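Local structure of caspase Nc subunit 1 (Drosophila melanogaster, 2FP3) at residues T25-V30 against L92-N97; R61-M66 against T116-S121. The protein is the protease domain of an initiator caspase, which acts in the cascade that activates the caspases executing apoptosis. The protein carries 2 engineered substitutions. One frame throughout, in Å; residues are numbered along the deposited sequence.

Contact 1. Residues T25-V30 against L92-N97; sequences TPYVGV and LFQELN
The ring of Y27 meets the carboxamide of Q94 at its edge. Q94 NE2 lies close to the ring plane, 3.6 Å from Y27 CD2 and 3.7 Å from Y27 CE2. Ring and amide planes are turned 68° apart, and the two side chains cross at about a right angle. The amide nitrogen therefore sits beside the rim of the ring and not over a face. This is a surface contact of the caspase fold. It joins the irregular segment 25-30, which runs ahead of strand 62-68, to the last turn of helix 82-95. Beyond that turn N97 leaves the helix with positive phi in a Schellman motif, and the chain passes into strand 98-103.

With CG anti to the backbone N (chi1 -176°), the Y27 ring presents its CD2-CE2 edge to Q94. The backbone of Y27 is also hydrogen-bonded to I100, and the ring touches P102. The segment is thus tied to strand 98-103 as well as to the helix. Past CG the Q94 chain runs straight out, which carries its amide to the segment. Q94 also touches I100 and V31.

The one hydrogen bond between the two segments starts from the amide nitrogen that touches the ring. NE2 of Q94 donates to the backbone O of G29. The bond fixes the direction of the amide N-H, and the ring edge packs beside the same nitrogen. G29 has positive phi, where a CB would collide with V28 O. The bond from Q94 NE2 to G29 O is 2.8 Å long and nearly straight at 167°, lying in the carbonyl plane and close to the amide plane.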
loop_
_atom_site.group_PDB
_atom_site.type_symbol
_atom_site.label_atom_id
_atom_site.label_comp_id
_atom_site.label_asym_id
_atom_site.label_seq_id
_atom_site.Cartn_x
_atom_site.Cartn_y
_atom_site.Cartn_z
ATOM N N THR A 25 13.665 12.702 -1.006
ATOM C CA THR A 25 13.969 12.737 -2.422
ATOM C C THR A 25 12.897 12.060 -3.268
ATOM O O THR A 25 12.856 10.837 -3.353
ATOM C CB THR A 25 15.346 12.058 -2.695
ATOM O OG1 THR A 25 16.399 12.895 -2.193
ATOM C CG2 THR A 25 15.559 11.809 -4.199
ATOM N N PRO A 26 11.998 12.848 -3.888
ATOM C CA PRO A 26 10.973 12.210 -4.713
ATOM C C PRO A 26 11.676 11.389 -5.791
ATOM O O PRO A 26 12.643 11.844 -6.395
ATOM C CD PRO A 26 11.706 14.283 -3.714
ATOM N N TYR A 27 11.209 10.171 -6.017
ATOM C CA TYR A 27 11.809 9.319 -7.026
ATOM C C TYR A 27 11.649 9.937 -8.408
ATOM O O TYR A 27 10.567 10.410 -8.755
ATOM C CB TYR A 27 11.133 7.951 -7.024
ATOM C CG TYR A 27 11.763 6.970 -7.981
ATOM C CD1 TYR A 27 12.840 6.180 -7.585
ATOM C CD2 TYR A 27 11.298 6.845 -9.293
ATOM C CE1 TYR A 27 13.440 5.287 -8.465
ATOM C CE2 TYR A 27 11.896 5.954 -10.188
ATOM C CZ TYR A 27 12.964 5.178 -9.763
ATOM O OH TYR A 27 13.558 4.285 -10.621
ATOM N N VAL A 28 12.718 9.930 -9.199
ATOM C CA VAL A 28 12.663 10.459 -10.562
ATOM C C VAL A 28 13.373 9.477 -11.483
ATOM O O VAL A 28 14.400 8.907 -11.120
ATOM C CB VAL A 28 13.344 11.851 -10.683
ATOM C CG1 VAL A 28 12.685 12.839 -9.736
ATOM C CG2 VAL A 28 14.821 11.743 -10.374
ATOM N N GLY A 29 12.815 9.262 -12.669
ATOM C CA GLY A 29 13.431 8.337 -13.598
ATOM C C GLY A 29 12.441 7.493 -14.372
ATOM O O GLY A 29 11.325 7.251 -13.922
ATOM N N VAL A 30 12.863 7.045 -15.548
ATOM C CA VAL A 30 12.031 6.219 -16.407
ATOM C C VAL A 30 12.048 4.781 -15.915
ATOM O O VAL A 30 13.101 4.232 -15.608
ATOM C CB VAL A 30 12.547 6.231 -17.863
ATOM C CG1 VAL A 30 11.607 5.433 -18.752
ATOM C CG2 VAL A 30 12.685 7.663 -18.359
ATOM N N LEU A 92 3.885 1.418 -11.526
ATOM C CA LEU A 92 2.447 1.635 -11.401
ATOM C C LEU A 92 2.067 3.005 -10.849
ATOM O O LEU A 92 1.147 3.661 -11.369
ATOM C CB LEU A 92 1.824 0.568 -10.499
ATOM C CG LEU A 92 0.380 0.839 -10.064
ATOM C CD1 LEU A 92 -0.522 0.803 -11.277
ATOM C CD2 LEU A 92 -0.058 -0.207 -9.037
ATOM N N PHE A 93 2.752 3.440 -9.793
ATOM C CA PHE A 93 2.409 4.724 -9.212
ATOM C C PHE A 93 2.921 5.925 -9.988
ATOM O O PHE A 93 2.400 7.035 -9.827
ATOM C CB PHE A 93 2.794 4.764 -7.726
ATOM C CG PHE A 93 1.862 3.953 -6.864
ATOM C CD1 PHE A 93 2.130 2.617 -6.587
ATOM C CD2 PHE A 93 0.642 4.485 -6.453
ATOM C CE1 PHE A 93 1.198 1.819 -5.927
ATOM C CE2 PHE A 93 -0.302 3.693 -5.791
ATOM C CZ PHE A 93 -0.019 2.352 -5.532
ATOM N N GLN A 94 3.921 5.715 -10.842
ATOM C CA GLN A 94 4.398 6.814 -11.682
ATOM C C GLN A 94 3.298 7.095 -12.701
ATOM O O GLN A 94 3.032 8.242 -13.037
ATOM C CB GLN A 94 5.676 6.443 -12.419
ATOM C CG GLN A 94 6.919 6.523 -11.562
ATOM C CD GLN A 94 8.184 6.411 -12.380
ATOM O OE1 GLN A 94 8.327 5.505 -13.210
ATOM N NE2 GLN A 94 9.119 7.329 -12.150
ATOM N N GLU A 95 2.651 6.034 -13.173
ATOM C CA GLU A 95 1.576 6.160 -14.137
ATOM C C GLU A 95 0.321 6.707 -13.461
ATOM O O GLU A 95 -0.582 7.221 -14.131
ATOM C CB GLU A 95 1.294 4.803 -14.781
ATOM C CG GLU A 95 2.533 4.169 -15.390
ATOM C CD GLU A 95 3.071 4.946 -16.585
ATOM O OE1 GLU A 95 4.287 4.847 -16.858
ATOM O OE2 GLU A 95 2.285 5.641 -17.258
ATOM N N LEU A 96 0.243 6.587 -12.137
ATOM C CA LEU A 96 -0.912 7.142 -11.434
ATOM C C LEU A 96 -0.556 8.577 -11.052
ATOM O O LEU A 96 -1.328 9.281 -10.413
ATOM C CB LEU A 96 -1.250 6.326 -10.180
ATOM C CG LEU A 96 -1.664 4.869 -10.395
ATOM C CD1 LEU A 96 -2.135 4.275 -9.080
ATOM C CD2 LEU A 96 -2.764 4.786 -11.424
ATOM N N ASN A 97 0.637 8.994 -11.457
ATOM C CA ASN A 97 1.125 10.333 -11.195
ATOM C C ASN A 97 1.315 10.663 -9.717
ATOM O O ASN A 97 1.028 11.778 -9.296
ATOM C CB ASN A 97 0.188 11.354 -11.825
ATOM C CG ASN A 97 -0.033 11.101 -13.299
ATOM O OD1 ASN A 97 -1.072 10.565 -13.703
ATOM N ND2 ASN A 97 0.949 11.473 -14.113
#

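Contact 2. Residues R61-M66 against T116-S121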
loop_
_atom_site.group_PDB
_atom_site.type_symbol
_atom_site.label_atom_id
_atom_site.label_comp_id
_atom_site.label_asym_id
_atom_site.label_seq_id
_atom_site.Cartn_x
_atom_site.Cartn_y
_atom_site.Cartn_z
ATOM N N ARG A 61 -1.842 14.305 -7.065
ATOM C CA ARG A 61 -2.750 13.166 -7.098
ATOM C C ARG A 61 -2.536 12.217 -5.927
ATOM O O ARG A 61 -3.502 11.731 -5.340
ATOM C CB ARG A 61 -2.614 12.415 -8.429
ATOM C CG ARG A 61 -3.645 11.325 -8.637
ATOM C CD ARG A 61 -5.057 11.803 -8.282
ATOM N NE ARG A 61 -5.502 12.920 -9.116
ATOM C CZ ARG A 61 -5.845 12.817 -10.397
ATOM N NH1 ARG A 61 -5.804 11.640 -11.007
ATOM N NH2 ARG A 61 -6.217 13.893 -11.074
ATOM N N GLY A 62 -1.278 11.958 -5.581
ATOM C CA GLY A 62 -1.006 11.078 -4.460
ATOM C C GLY A 62 0.449 10.960 -4.049
ATOM O O GLY A 62 1.367 11.329 -4.798
ATOM N N VAL A 63 0.663 10.460 -2.835
ATOM C CA VAL A 63 2.006 10.248 -2.316
ATOM C C VAL A 63 2.116 8.778 -1.915
ATOM O O VAL A 63 1.252 8.245 -1.208
ATOM C CB VAL A 63 2.296 11.109 -1.060
ATOM C CG1 VAL A 63 3.571 10.613 -0.385
ATOM C CG2 VAL A 63 2.454 12.596 -1.435
ATOM N N LEU A 64 3.173 8.126 -2.377
ATOM C CA LEU A 64 3.413 6.733 -2.044
ATOM C C LEU A 64 4.680 6.605 -1.218
ATOM O O LEU A 64 5.747 7.080 -1.613
ATOM C CB LEU A 64 3.579 5.877 -3.308
ATOM C CG LEU A 64 4.252 4.519 -3.038
ATOM C CD1 LEU A 64 3.342 3.682 -2.165
ATOM C CD2 LEU A 64 4.553 3.783 -4.348
ATOM N N LEU A 65 4.557 5.978 -0.058
ATOM C CA LEU A 65 5.718 5.735 0.788
ATOM C C LEU A 65 5.960 4.246 0.609
ATOM O O LEU A 65 5.158 3.429 1.066
ATOM C CB LEU A 65 5.419 6.032 2.259
ATOM C CG LEU A 65 6.504 5.502 3.214
ATOM C CD1 LEU A 65 7.834 6.185 2.902
ATOM C CD2 LEU A 65 6.099 5.751 4.661
ATOM N N MET A 66 7.039 3.891 -0.081
ATOM C CA MET A 66 7.340 2.487 -0.310
ATOM C C MET A 66 8.580 2.059 0.452
ATOM O O MET A 66 9.661 2.595 0.234
ATOM C CB MET A 66 7.557 2.212 -1.791
ATOM C CG MET A 66 7.287 0.770 -2.157
ATOM S SD MET A 66 8.369 0.135 -3.425
ATOM C CE MET A 66 7.864 1.079 -4.822
ATOM N N THR A 116 7.284 9.861 9.711
ATOM C CA THR A 116 6.924 11.169 10.238
ATOM C C THR A 116 7.315 12.291 9.288
ATOM O O THR A 116 6.561 13.245 9.094
ATOM C CB THR A 116 7.607 11.420 11.586
ATOM O OG1 THR A 116 7.301 10.341 12.481
ATOM C CG2 THR A 116 7.131 12.731 12.180
ATOM N N MET A 117 8.500 12.170 8.707
ATOM C CA MET A 117 9.019 13.163 7.782
ATOM C C MET A 117 8.104 13.242 6.552
ATOM O O MET A 117 7.833 14.316 6.000
ATOM C CB MET A 117 10.427 12.747 7.358
ATOM C CG MET A 117 11.413 13.880 7.167
ATOM S SD MET A 117 13.027 13.242 6.632
ATOM C CE MET A 117 13.601 12.423 8.131
ATOM N N VAL A 118 7.630 12.084 6.124
ATOM C CA VAL A 118 6.771 12.018 4.966
ATOM C C VAL A 118 5.378 12.556 5.261
ATOM O O VAL A 118 4.890 13.427 4.538
ATOM C CB VAL A 118 6.707 10.575 4.433
ATOM C CG1 VAL A 118 5.592 10.434 3.412
ATOM C CG2 VAL A 118 8.056 10.218 3.801
ATOM N N THR A 119 4.750 12.074 6.331
ATOM C CA THR A 119 3.405 12.529 6.658
ATOM C C THR A 119 3.361 13.988 7.068
ATOM O O THR A 119 2.315 14.621 6.983
ATOM C CB THR A 119 2.745 11.647 7.741
ATOM O OG1 THR A 119 3.668 11.405 8.810
ATOM C CG2 THR A 119 2.329 10.314 7.142
ATOM N N SER A 120 4.500 14.525 7.495
ATOM C CA SER A 120 4.591 15.932 7.875
ATOM C C SER A 120 5.102 16.803 6.722
ATOM O O SER A 120 5.225 18.027 6.857
ATOM C CB SER A 120 5.524 16.094 9.069
ATOM O OG SER A 120 4.808 15.912 10.274
ATOM N N SER A 121 5.387 16.163 5.590
ATOM C CA SER A 121 5.911 16.849 4.419
ATOM C C SER A 121 4.934 17.804 3.742
ATOM O O SER A 121 3.713 17.615 3.770
ATOM C CB SER A 121 6.376 15.831 3.369
ATOM O OG SER A 121 5.298 15.414 2.532
#
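The carbonyl oxygen of V118 is gripped twice from within its own segment. S121 OG donates to V118 O at 2.9 Å, in the carbonyl plane, and S121 N donates to V118 O at 3.0 Å. Both bonds close the turn at the end of helix 108-119. S121 is also the N-cap of helix 122-126, and its OG is hydrogen-bonded to V124 N. One hydroxyl therefore links the end of one helix to the start of the next.

The contact with the strand is made by the side chain of the same V118. This is helix-on-sheet packing in the α/β caspase fold, with helix 108-119 against one face of the central sheet. The two methyls of V118 have different partners. CG2 meets L65 CD1 at 4.1 Å, and CG1 faces V63 CG1 at 4.3 Å. L65 holds CG anti to its backbone N (chi1 167°), and the side chains of L65 and V118 meet at a slant. V63 and L65 both point toward the helix, while L64 between them points away. Within the sheet, L65 also touches F130 and M132 of strand 130-139 and Y103 of strand 98-103.

How the contacts relate
Contact 2 belongs to the core, where all three touching residues are buried. Contact 1 is at the surface. Their centres lie 13 Å apart. The chemistry follows the place: contact 1 pairs an amide with a ring edge and a backbone carbonyl, whereas contact 2 joins its segments through aliphatic methyls. Strand 62-68 lies between the two helices concerned. Its L64 turns to the side of helix 82-95, and L64 CD2 comes within 3.5 Å of F93 CD1, which connects the contacts directly. Helices 82-95 and 108-119 thus cover opposite faces of the sheet. The side chain of R61 also packs on the end of helix 82-95, with R61 CG 3.6 Å from L96 O.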